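Local coordinates for hypothetical protein Atu0492 (Agrobacterium tumefaciens, PDB 2GMY), which is of unknown function but belongs to the carboxymuconolactone decarboxylase (AhpD-like) family and is a putative antioxidant defence protein, at residues 106-109 against 110-114; 115-118 against 119-122. All blocks are in the same frame, centred on the assembly; numbering follows the deposited sequence.

Interaction 1 (106-109 against 110-114)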
loop_
_atom_site.group_PDB
_atom_site.type_symbol
_atom_site.label_atom_id
_atom_site.label_comp_id
_atom_site.label_asym_id
_atom_site.label_seq_id
_atom_site.Cartn_x
_atom_site.Cartn_y
_atom_site.Cartn_z
ATOM N N ASP A 106 20.435 1.194 -3.242
ATOM C CA ASP A 106 20.842 -0.210 -3.368
ATOM C C ASP A 106 20.573 -0.760 -4.769
ATOM O O ASP A 106 21.453 -1.378 -5.380
ATOM C CB ASP A 106 20.179 -1.083 -2.300
ATOM C CG ASP A 106 20.758 -0.848 -0.905
ATOM O OD1 ASP A 106 21.749 -0.085 -0.758
ATOM O OD2 ASP A 106 20.220 -1.443 0.063
ATOM N N ALA A 107 19.361 -0.515 -5.279
ATOM C CA ALA A 107 18.991 -0.922 -6.636
ATOM C C ALA A 107 19.891 -0.284 -7.707
ATOM O O ALA A 107 20.289 -0.945 -8.678
ATOM C CB ALA A 107 17.524 -0.594 -6.906
ATOM N N PHE A 108 20.229 0.989 -7.525
ATOM C CA PHE A 108 21.090 1.661 -8.486
ATOM C C PHE A 108 22.524 1.113 -8.422
ATOM O O PHE A 108 23.162 0.907 -9.462
ATOM C CB PHE A 108 21.084 3.174 -8.260
ATOM C CG PHE A 108 21.901 3.919 -9.265
ATOM C CD1 PHE A 108 21.513 3.962 -10.600
ATOM C CD2 PHE A 108 23.098 4.533 -8.889
ATOM C CE1 PHE A 108 22.282 4.635 -11.552
ATOM C CE2 PHE A 108 23.871 5.218 -9.829
ATOM C CZ PHE A 108 23.471 5.256 -11.167
ATOM N N GLU A 109 23.020 0.871 -7.204
ATOM C CA GLU A 109 24.381 0.350 -7.008
ATOM C C GLU A 109 24.560 -1.018 -7.681
ATOM O O GLU A 109 25.576 -1.293 -8.333
ATOM C CB GLU A 109 24.693 0.239 -5.507
ATOM C CG GLU A 109 26.099 -0.248 -5.209
ATOM C CD GLU A 109 26.369 -0.462 -3.727
ATOM O OE1 GLU A 109 25.408 -0.624 -2.933
ATOM O OE2 GLU A 109 27.561 -0.494 -3.360
ATOM N N THR A 110 23.569 -1.882 -7.494
ATOM C CA THR A 110 23.598 -3.217 -8.080
ATOM C C THR A 110 23.574 -3.123 -9.609
ATOM O O THR A 110 24.292 -3.845 -10.305
ATOM C CB THR A 110 22.422 -4.033 -7.525
ATOM O OG1 THR A 110 22.559 -4.113 -6.093
ATOM C CG2 THR A 110 22.375 -5.425 -8.115
ATOM N N LEU A 111 22.763 -2.208 -10.134
ATOM C CA LEU A 111 22.728 -1.976 -11.577
ATOM C C LEU A 111 24.092 -1.515 -12.097
ATOM O O LEU A 111 24.591 -2.031 -13.110
ATOM C CB LEU A 111 21.634 -0.962 -11.919
ATOM C CG LEU A 111 21.449 -0.687 -13.419
ATOM C CD1 LEU A 111 20.714 -1.818 -14.116
ATOM C CD2 LEU A 111 20.745 0.650 -13.622
ATOM N N ARG A 112 24.692 -0.573 -11.371
ATOM C CA ARG A 112 25.991 -0.001 -11.743
ATOM C C ARG A 112 27.088 -1.047 -11.780
ATOM O O ARG A 112 28.060 -0.908 -12.524
ATOM C CB ARG A 112 26.392 1.076 -10.747
ATOM C CG ARG A 112 26.034 2.452 -11.167
ATOM C CD ARG A 112 26.497 3.450 -10.107
ATOM N NE ARG A 112 27.906 3.809 -10.227
ATOM C CZ ARG A 112 28.837 3.611 -9.293
ATOM N NH1 ARG A 112 28.526 3.014 -8.134
ATOM N NH2 ARG A 112 30.092 3.994 -9.536
ATOM N N ALA A 113 26.949 -2.077 -10.953
ATOM C CA ALA A 113 27.920 -3.164 -10.935
ATOM C C ALA A 113 28.069 -3.812 -12.323
ATOM O O ALA A 113 29.168 -4.208 -12.726
ATOM C CB ALA A 113 27.537 -4.185 -9.886
ATOM N N HIS A 114 26.977 -3.835 -13.087
ATOM C CA HIS A 114 26.890 -4.640 -14.315
ATOM C C HIS A 114 26.774 -3.855 -15.609
ATOM O O HIS A 114 26.836 -4.442 -16.687
ATOM C CB HIS A 114 25.690 -5.575 -14.221
ATOM C CG HIS A 114 25.834 -6.611 -13.160
ATOM N ND1 HIS A 114 26.496 -7.797 -13.375
ATOM C CD2 HIS A 114 25.432 -6.626 -11.868
ATOM C CE1 HIS A 114 26.486 -8.507 -12.261
ATOM N NE2 HIS A 114 25.847 -7.821 -11.332
#
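Phe-108 and Arg-112, one helical turn apart, carry the side-chain part of this contact. The ring of Phe-108 stands off the helix with CG anti to the backbone N (chi1 -177°), and CG of Arg-112 lies over one of its faces, near the rim. This CG makes a CH-pi contact, 4.1 Å from the centroid of the Phe-108 ring, while CD of Arg-112 sits just past the ring's edge beside Phe-108 CE2, 3.2 Å from it, a close carbon-carbon approach. Beyond CD the arginine chain bends at chi3, and the guanidinium plane lies 22° from that of the ring, although that group meets CE2 only obliquely. The aromatic contact is thus made chiefly by the aliphatic portion of the arginine. Within the chain the Phe-108 ring also meets that of Trp-91 in helix 83-96, and it packs on Arg-4 of a second subunit.

On another side of the helix, Thr-110 turns its hydroxyl back along the chain. OG1 lies 3.0 Å from Asp-106 O, the same carbonyl that accepts the Thr-110 N-H at 3.0 Å. Leu-111, buried, directs its side chain to Trp-91.

Beneath these groups the backbone is regular: Arg-112 N reaches Phe-108 O at 2.9 Å, and Ala-113 N bonds Glu-109 O less straight, with 138° at the hydrogen. This i to i+4 ladder, with an aromatic-arginine pair on the same spacing, is that of an alpha-helix, here the short helix 105-114 of an all-helical AhpD-like fold.

Interaction 2 (115-118 against 119-122)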
loop_
_atom_site.group_PDB
_atom_site.type_symbol
_atom_site.label_atom_id
_atom_site.label_comp_id
_atom_site.label_asym_id
_atom_site.label_seq_id
_atom_site.Cartn_x
_atom_site.Cartn_y
_atom_site.Cartn_z
ATOM N N PHE A 115 26.547 -2.545 -15.506
ATOM C CA PHE A 115 26.297 -1.725 -16.687
ATOM C C PHE A 115 27.042 -0.406 -16.616
ATOM O O PHE A 115 27.171 0.190 -15.546
ATOM C CB PHE A 115 24.786 -1.447 -16.836
ATOM C CG PHE A 115 23.967 -2.680 -17.127
ATOM C CD1 PHE A 115 23.895 -3.195 -18.416
ATOM C CD2 PHE A 115 23.297 -3.342 -16.096
ATOM C CE1 PHE A 115 23.141 -4.332 -18.683
ATOM C CE2 PHE A 115 22.540 -4.487 -16.354
ATOM C CZ PHE A 115 22.465 -4.980 -17.639
ATOM N N SER A 116 27.512 0.058 -17.773
ATOM C CA SER A 116 28.095 1.396 -17.885
ATOM C C SER A 116 27.033 2.489 -17.750
ATOM O O SER A 116 25.829 2.222 -17.880
ATOM C CB SER A 116 28.781 1.554 -19.243
ATOM O OG SER A 116 27.812 1.652 -20.284
ATOM N N ASP A 117 27.467 3.730 -17.523
ATOM C CA ASP A 117 26.518 4.842 -17.452
ATOM C C ASP A 117 25.738 4.966 -18.762
ATOM O O ASP A 117 24.539 5.231 -18.743
ATOM C CB ASP A 117 27.214 6.174 -17.145
ATOM C CG ASP A 117 27.493 6.378 -15.660
ATOM O OD1 ASP A 117 27.199 5.474 -14.848
ATOM O OD2 ASP A 117 27.995 7.475 -15.310
ATOM N N GLU A 118 26.411 4.783 -19.903
ATOM C CA GLU A 118 25.720 4.891 -21.186
ATOM C C GLU A 118 24.606 3.843 -21.277
ATOM O O GLU A 118 23.472 4.165 -21.625
ATOM C CB GLU A 118 26.687 4.769 -22.371
ATOM C CG GLU A 118 25.976 4.936 -23.715
ATOM C CD GLU A 118 26.850 4.603 -24.918
ATOM O OE1 GLU A 118 27.900 3.941 -24.749
ATOM O OE2 GLU A 118 26.466 4.992 -26.041
ATOM N N GLU A 119 24.941 2.602 -20.939
ATOM C CA GLU A 119 23.977 1.495 -20.942
ATOM C C GLU A 119 22.821 1.787 -19.989
ATOM O O GLU A 119 21.653 1.532 -20.311
ATOM C CB GLU A 119 24.680 0.197 -20.533
ATOM C CG GLU A 119 25.568 -0.347 -21.633
ATOM C CD GLU A 119 26.489 -1.485 -21.191
ATOM O OE1 GLU A 119 26.775 -1.646 -19.980
ATOM O OE2 GLU A 119 26.953 -2.221 -22.095
ATOM N N ILE A 120 23.139 2.334 -18.821
ATOM C CA ILE A 120 22.080 2.653 -17.845
ATOM C C ILE A 120 21.097 3.685 -18.394
ATOM O O ILE A 120 19.885 3.568 -18.180
ATOM C CB ILE A 120 22.669 3.084 -16.476
ATOM C CG1 ILE A 120 23.357 1.881 -15.817
ATOM C CG2 ILE A 120 21.581 3.672 -15.567
ATOM C CD1 ILE A 120 24.154 2.205 -14.548
ATOM N N VAL A 121 21.600 4.690 -19.115
ATOM C CA VAL A 121 20.707 5.669 -19.726
ATOM C C VAL A 121 19.802 4.993 -20.745
ATOM O O VAL A 121 18.585 5.227 -20.756
ATOM C CB VAL A 121 21.480 6.858 -20.341
ATOM C CG1 VAL A 121 20.507 7.854 -20.983
ATOM C CG2 VAL A 121 22.292 7.547 -19.261
ATOM N N LYS A 122 20.384 4.145 -21.599
ATOM C CA LYS A 122 19.588 3.380 -22.587
ATOM C C LYS A 122 18.518 2.525 -21.898
ATOM O O LYS A 122 17.353 2.515 -22.288
ATOM C CB LYS A 122 20.498 2.493 -23.443
ATOM C CG LYS A 122 21.489 3.277 -24.288
ATOM C CD LYS A 122 22.378 2.334 -25.077
ATOM C CE LYS A 122 23.297 3.120 -25.990
ATOM N NZ LYS A 122 24.207 2.179 -26.692
#
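Ser-116 and Glu-119 form a capping box at the start of helix 117-139. Its two hydrogen bonds run in opposite directions: Glu-119 N donates to Ser-116 OG at 3.1 Å, nearly straight, and Ser-116 N donates to Glu-119 OE1 at 2.9 Å. The serine hydroxyl can meet that N-H because chi1 (72°) sets OG between its own backbone N and carbonyl carbon. The carboxylate oxygen is approached on its anti side, with the donor 29° out of the carboxylate plane. Together they use the N-H of Glu-119 in the first turn and that of Ser-116, the N-cap residue.

Backbone bonds continue the helix from the cap, with Ile-120 N on Ser-116 O at 2.9 Å and Lys-122 N on Glu-118 O at 3.1 Å.

Charge pairing is weaker: Glu-118 OE2 and Lys-122 NZ make a long salt bridge of 3.7 Å between two extended chains, and the main polar partner of NZ is Ser-28 O, its hydrogen-bond acceptor.

Apolar packing involves the buried pair Phe-115 and Ile-120, where CB of Phe-115 lies 3.8 Å from Ile-120 CG1. The Phe-115 ring also meets Phe-34 edge-to-face, whereas Ile-120 and Val-121 pack on Phe-140 and Ala-14 of a second subunit, respectively. The Glu-119 carboxylate stands steeply to the Phe-115 ring, planes 74° apart, and its OE1 sits at the ring edge, 3.6 Å from Phe-115 CD1.

The two interactions come in series along the chain, their centres 11 Å apart on the same side of the chain's centre. Interaction 1 lies within helix 105-114, and interaction 2 covers the short connection at 115-116 and the first turns of helix 117-139, the longest helix of the chain. They meet at Ile-120: its CG1 packs on Leu-111 CD2 at 3.6 Å, and its CD1 on Arg-112 CG at 3.9 Å. The end of one helix is therefore packed against the beginning of the next. Both regions also touch a second subunit, so this junction contributes to packing within the six-chain assembly as well as within the chain.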